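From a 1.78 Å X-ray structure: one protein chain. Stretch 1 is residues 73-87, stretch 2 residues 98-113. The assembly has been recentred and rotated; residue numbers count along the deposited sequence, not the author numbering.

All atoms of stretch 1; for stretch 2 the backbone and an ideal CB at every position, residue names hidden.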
# COMPACT_ATOMS: atom_id res chain seq x y z
N ALA A 73 5.31 -14.95 20.97
CA ALA A 73 4.81 -15.62 22.16
C ALA A 73 3.29 -15.65 22.23
O ALA A 73 2.74 -16.48 22.96
CB ALA A 73 5.36 -14.95 23.42
N GLN A 74 2.60 -14.79 21.49
CA GLN A 74 1.16 -14.67 21.58
C GLN A 74 0.40 -15.21 20.38
O GLN A 74 -0.84 -15.25 20.42
CB GLN A 74 0.76 -13.20 21.79
CG GLN A 74 1.37 -12.59 23.03
CD GLN A 74 1.10 -11.10 23.13
OE1 GLN A 74 0.47 -10.52 22.25
NE2 GLN A 74 1.59 -10.49 24.21
N MET A 75 1.09 -15.62 19.32
CA MET A 75 0.42 -16.08 18.12
C MET A 75 1.06 -17.37 17.62
O MET A 75 2.25 -17.62 17.85
CB MET A 75 0.44 -15.01 17.02
CG MET A 75 -0.03 -13.66 17.53
SD MET A 75 -0.94 -12.72 16.32
CE MET A 75 0.30 -12.61 15.04
N LYS A 76 0.26 -18.18 16.95
CA LYS A 76 0.68 -19.46 16.40
C LYS A 76 0.28 -19.52 14.94
O LYS A 76 -0.62 -18.82 14.48
CB LYS A 76 0.05 -20.65 17.16
CG LYS A 76 -0.14 -20.42 18.65
CD LYS A 76 -1.61 -20.11 18.98
CE LYS A 76 -1.76 -19.36 20.31
NZ LYS A 76 -3.19 -19.14 20.65
N ASN A 77 0.96 -20.40 14.20
CA ASN A 77 0.62 -20.71 12.81
C ASN A 77 0.57 -19.44 11.96
O ASN A 77 -0.33 -19.23 11.15
CB ASN A 77 -0.70 -21.47 12.72
CG ASN A 77 -0.61 -22.82 13.39
OD1 ASN A 77 0.41 -23.50 13.28
ND2 ASN A 77 -1.65 -23.19 14.12
N PHE A 78 1.57 -18.58 12.16
CA PHE A 78 1.68 -17.34 11.40
C PHE A 78 1.98 -17.62 9.94
O PHE A 78 2.79 -18.49 9.61
CB PHE A 78 2.80 -16.48 12.00
CG PHE A 78 3.05 -15.19 11.25
CD1 PHE A 78 2.22 -14.10 11.43
CD2 PHE A 78 4.14 -15.08 10.39
CE1 PHE A 78 2.46 -12.90 10.75
CE2 PHE A 78 4.39 -13.88 9.71
CZ PHE A 78 3.55 -12.80 9.89
N ASN A 79 1.32 -16.87 9.06
CA ASN A 79 1.66 -16.92 7.65
C ASN A 79 1.55 -15.52 7.06
O ASN A 79 0.58 -14.81 7.33
CB ASN A 79 0.77 -17.88 6.86
CG ASN A 79 1.15 -17.93 5.39
OD1 ASN A 79 2.17 -18.51 5.01
ND2 ASN A 79 0.34 -17.30 4.55
N LEU A 80 2.55 -15.14 6.27
CA LEU A 80 2.56 -13.88 5.54
C LEU A 80 2.81 -14.22 4.08
O LEU A 80 3.74 -14.97 3.77
CB LEU A 80 3.64 -12.94 6.08
CG LEU A 80 3.74 -11.55 5.46
CD1 LEU A 80 2.47 -10.76 5.73
CD2 LEU A 80 4.95 -10.82 6.05
N ALA A 81 1.97 -13.69 3.18
CA ALA A 81 2.05 -14.12 1.79
C ALA A 81 1.48 -13.05 0.89
O ALA A 81 0.67 -12.22 1.31
CB ALA A 81 1.29 -15.44 1.58
N LEU A 82 1.90 -13.09 -0.37
CA LEU A 82 1.28 -12.22 -1.36
C LEU A 82 -0.23 -12.47 -1.39
O LEU A 82 -0.68 -13.62 -1.26
CB LEU A 82 1.89 -12.48 -2.75
CG LEU A 82 3.26 -11.81 -2.94
CD1 LEU A 82 4.09 -12.54 -3.98
CD2 LEU A 82 3.10 -10.33 -3.31
N MET A 83 -1.00 -11.38 -1.52
CA MET A 83 -2.44 -11.48 -1.69
C MET A 83 -2.75 -12.34 -2.90
O MET A 83 -1.93 -12.46 -3.81
CB MET A 83 -3.06 -10.09 -1.87
CG MET A 83 -3.12 -9.27 -0.57
SD MET A 83 -4.49 -9.79 0.47
CE MET A 83 -5.91 -9.08 -0.41
N PRO A 84 -3.94 -12.96 -2.94
CA PRO A 84 -4.32 -13.74 -4.13
C PRO A 84 -4.14 -12.92 -5.40
O PRO A 84 -4.72 -11.85 -5.54
CB PRO A 84 -5.80 -14.06 -3.89
CG PRO A 84 -5.96 -14.03 -2.40
CD PRO A 84 -5.01 -12.93 -1.93
N GLY A 85 -3.30 -13.41 -6.32
CA GLY A 85 -3.08 -12.73 -7.58
C GLY A 85 -2.06 -11.61 -7.57
O GLY A 85 -1.75 -11.07 -8.63
N ALA A 86 -1.52 -11.23 -6.41
CA ALA A 86 -0.56 -10.13 -6.36
C ALA A 86 0.86 -10.63 -6.63
O ALA A 86 1.22 -11.75 -6.27
CB ALA A 86 -0.60 -9.46 -4.98
N VAL A 87 1.68 -9.77 -7.23
CA VAL A 87 3.09 -10.09 -7.44
C VAL A 87 3.94 -8.92 -6.98
O VAL A 87 3.44 -7.79 -6.85
CB VAL A 87 3.39 -10.44 -8.92
CG1 VAL A 87 2.55 -11.64 -9.38
CG2 VAL A 87 3.18 -9.23 -9.83
N UNK A 98 7.51 -3.39 -3.85
CA UNK A 98 6.21 -3.18 -3.22
C UNK A 98 5.42 -4.48 -3.29
O UNK A 98 5.39 -5.13 -4.34
CB UNK A 98 5.45 -2.04 -3.89
N UNK A 99 4.78 -4.86 -2.18
CA UNK A 99 4.01 -6.10 -2.13
C UNK A 99 2.71 -5.90 -1.39
O UNK A 99 2.68 -5.35 -0.29
CB UNK A 99 4.82 -7.21 -1.47
N UNK A 100 1.64 -6.40 -1.99
CA UNK A 100 0.31 -6.44 -1.39
C UNK A 100 0.19 -7.79 -0.68
O UNK A 100 0.22 -8.83 -1.34
CB UNK A 100 -0.79 -6.25 -2.43
N UNK A 101 0.07 -7.78 0.65
CA UNK A 101 0.24 -8.97 1.46
C UNK A 101 -0.97 -9.24 2.33
O UNK A 101 -1.67 -8.32 2.76
CB UNK A 101 1.49 -8.84 2.33
N UNK A 102 -1.18 -10.52 2.63
CA UNK A 102 -2.14 -10.97 3.63
C UNK A 102 -1.39 -11.68 4.75
O UNK A 102 -0.47 -12.47 4.49
CB UNK A 102 -3.19 -11.89 3.01
N UNK A 103 -1.79 -11.41 5.99
CA UNK A 103 -1.25 -12.13 7.13
C UNK A 103 -2.33 -13.02 7.74
O UNK A 103 -3.53 -12.72 7.66
CB UNK A 103 -0.70 -11.16 8.17
N UNK A 104 -1.90 -14.12 8.34
CA UNK A 104 -2.79 -15.01 9.08
C UNK A 104 -2.05 -15.48 10.32
O UNK A 104 -0.86 -15.81 10.25
CB UNK A 104 -3.24 -16.19 8.22
N UNK A 105 -2.76 -15.52 11.44
CA UNK A 105 -2.21 -16.12 12.64
C UNK A 105 -3.35 -16.51 13.56
O UNK A 105 -4.51 -16.14 13.35
CB UNK A 105 -1.24 -15.17 13.34
N UNK A 106 -3.01 -17.27 14.60
CA UNK A 106 -3.98 -17.76 15.57
C UNK A 106 -3.58 -17.20 16.93
O UNK A 106 -2.45 -17.40 17.38
CB UNK A 106 -4.04 -19.29 15.59
N UNK A 107 -4.49 -16.47 17.55
CA UNK A 107 -4.25 -15.82 18.83
C UNK A 107 -5.27 -16.32 19.85
O UNK A 107 -6.16 -17.10 19.53
CB UNK A 107 -4.32 -14.30 18.69
N UNK A 108 -5.13 -15.86 21.10
CA UNK A 108 -6.08 -16.27 22.13
C UNK A 108 -7.49 -15.80 21.79
O UNK A 108 -8.46 -16.54 21.96
CB UNK A 108 -5.66 -15.72 23.49
N UNK A 109 -7.62 -14.57 21.26
CA UNK A 109 -8.92 -14.03 20.91
C UNK A 109 -9.46 -14.58 19.59
O UNK A 109 -10.54 -14.16 19.16
CB UNK A 109 -8.84 -12.50 20.84
N UNK A 110 -8.76 -15.52 18.95
CA UNK A 110 -9.20 -16.08 17.69
C UNK A 110 -8.23 -15.76 16.57
O UNK A 110 -7.03 -15.59 16.79
CB UNK A 110 -10.60 -15.56 17.34
N UNK A 111 -8.77 -15.68 15.35
CA UNK A 111 -7.95 -15.48 14.17
C UNK A 111 -7.47 -14.05 14.04
O UNK A 111 -8.18 -13.10 14.37
CB UNK A 111 -8.73 -15.88 12.92
N UNK A 112 -6.24 -13.89 13.55
CA UNK A 112 -5.69 -12.61 13.14
C UNK A 112 -5.52 -12.66 11.62
O UNK A 112 -4.76 -13.50 11.12
CB UNK A 112 -4.37 -12.31 13.85
N UNK A 113 -6.25 -11.81 10.90
CA UNK A 113 -6.25 -11.87 9.43
C UNK A 113 -6.16 -10.44 8.89
O UNK A 113 -7.19 -9.79 8.67
CB UNK A 113 -7.50 -12.58 8.90

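Strand 98-107 runs antiparallel to strand 78-82, and backbone hydrogen bonds fix the register.

Position 98 has nothing of stretch 1 near its CB. Many residues would suit; it is Val 98.

At 99 the CB lies 4.0 Å from Leu 82 CD2, so an apolar side chain fits: Met 99.

At 100 the backbone O accepts from Met 83 N at 2.8 Å. The CB points sideways, near Ala 86 CB and Met 83 CG. A flat or apolar side chain could pack here. It is His 100, and Met 83 CG sits over one ring face, 3.6 Å from His 100 CD2. Water 3 joins its N to Val 87 O.

At 101 the CB points away overall, yet lies near Leu 80 CD1. Aliphatic residues suit. Leu 101 brings CD1 to 4.0 Å from Leu 80 CD1 and CD2 to 4.1 Å from Leu 82 CD2.

Position 102 pairs with Ala 81 through two backbone hydrogen bonds. Its CB lies 3.5 Å from Met 83 SD, which favours something small: Ala 102. Water 2 links its O to Asn 79 ND2.

Position 103 shares a face with Leu 80, whose CD1 is 4.0 Å from the CB. Small or apolar residues would do. Ser 103 turns its hydroxyl to a partner elsewhere in the structure.

Position 104 pairs with Asn 79, and its CB has room. Long or aromatic residues are possible. It is Tyr 104; Asn 77 O meets the ring edge, 3.4 Å from Tyr 104 CD1.

At 105 the CB is tight against Met 75 CE, at 3.4 Å. A small residue is expected: Ala 105.

Position 106 pairs with Lys 76; between this pair and the previous one lies a beta bulge. Asn 77 ND2 offers a donor nearby, so an acceptor suits. Glu 106 OE1 takes a 2.5 Å hydrogen bond from Asn 77 ND2, while Glu 106 OE2 accepts from Tyr 104 OH at 2.6 Å.

At 107 the CB is 4.0 Å from Gln 74 O. A modest side chain suits: Ala 107.

Positions 108 and 109 are the middle of a type I turn and tolerate many residues: Ala 108, whose N meets Gln 74 O through water 1, and Cys 109.

At 110, phi/psi of 117/-151 calls for glycine: Gly 110.

Positions 111 and 113 are out of reach of stretch 1: Leu 111 and Glu 113.

At 112 the CB points toward Met 75 SD. Apolar or aromatic residues suit. Tyr 112 places CD2 4.2 Å from Met 75 CE.

Stretch 2 (98-113) VMHLASYAEAACGLYE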
# COMPACT_ATOMS: atom_id res chain seq x y z
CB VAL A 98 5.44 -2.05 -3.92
CG1 VAL A 98 4.06 -1.86 -3.28
CG2 VAL A 98 6.25 -0.75 -3.83
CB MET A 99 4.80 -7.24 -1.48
CG MET A 99 6.00 -7.67 -2.33
SD MET A 99 6.85 -9.10 -1.68
CE MET A 99 7.49 -8.44 -0.15
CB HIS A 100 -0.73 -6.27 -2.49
CG HIS A 100 -2.12 -6.03 -1.99
ND1 HIS A 100 -3.22 -6.12 -2.82
CD2 HIS A 100 -2.59 -5.69 -0.77
CE1 HIS A 100 -4.31 -5.85 -2.13
NE2 HIS A 100 -3.96 -5.59 -0.88
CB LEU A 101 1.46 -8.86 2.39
CG LEU A 101 2.83 -8.60 1.75
CD1 LEU A 101 3.91 -8.46 2.83
CD2 LEU A 101 3.21 -9.69 0.75
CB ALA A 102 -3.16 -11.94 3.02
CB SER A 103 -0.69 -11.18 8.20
OG SER A 103 -1.73 -10.39 8.75
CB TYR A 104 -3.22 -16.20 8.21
CG TYR A 104 -3.92 -17.31 8.97
CD1 TYR A 104 -3.19 -18.27 9.68
CD2 TYR A 104 -5.30 -17.42 8.97
CE1 TYR A 104 -3.82 -19.28 10.39
CE2 TYR A 104 -5.94 -18.44 9.66
CZ TYR A 104 -5.19 -19.36 10.37
OH TYR A 104 -5.82 -20.38 11.07
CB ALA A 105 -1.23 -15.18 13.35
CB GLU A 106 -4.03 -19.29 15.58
CG GLU A 106 -4.70 -19.87 14.34
CD GLU A 106 -4.30 -21.31 14.03
OE1 GLU A 106 -3.69 -21.97 14.90
OE2 GLU A 106 -4.60 -21.78 12.91
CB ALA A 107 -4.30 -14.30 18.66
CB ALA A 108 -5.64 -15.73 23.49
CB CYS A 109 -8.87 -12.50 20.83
SG CYS A 109 -7.97 -11.84 19.39
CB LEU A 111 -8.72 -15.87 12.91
CG LEU A 111 -9.11 -17.34 12.82
CD1 LEU A 111 -9.70 -17.64 11.47
CD2 LEU A 111 -7.89 -18.21 13.08
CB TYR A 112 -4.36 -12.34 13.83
CG TYR A 112 -3.65 -11.10 13.32
CD1 TYR A 112 -4.01 -9.84 13.77
CD2 TYR A 112 -2.61 -11.20 12.40
CE1 TYR A 112 -3.36 -8.70 13.32
CE2 TYR A 112 -1.95 -10.07 11.94
CZ TYR A 112 -2.33 -8.82 12.40
OH TYR A 112 -1.68 -7.70 11.95
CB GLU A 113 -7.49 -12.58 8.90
CG GLU A 113 -7.64 -14.02 9.36
CD GLU A 113 -9.02 -14.56 9.05
OE1 GLU A 113 -10.00 -14.10 9.67
OE2 GLU A 113 -9.11 -15.44 8.17
O HOH W 1 -2.82 -14.43 21.94
O HOH W 2 -1.31 -15.23 4.52
O HOH W 3 1.76 -6.75 -4.81
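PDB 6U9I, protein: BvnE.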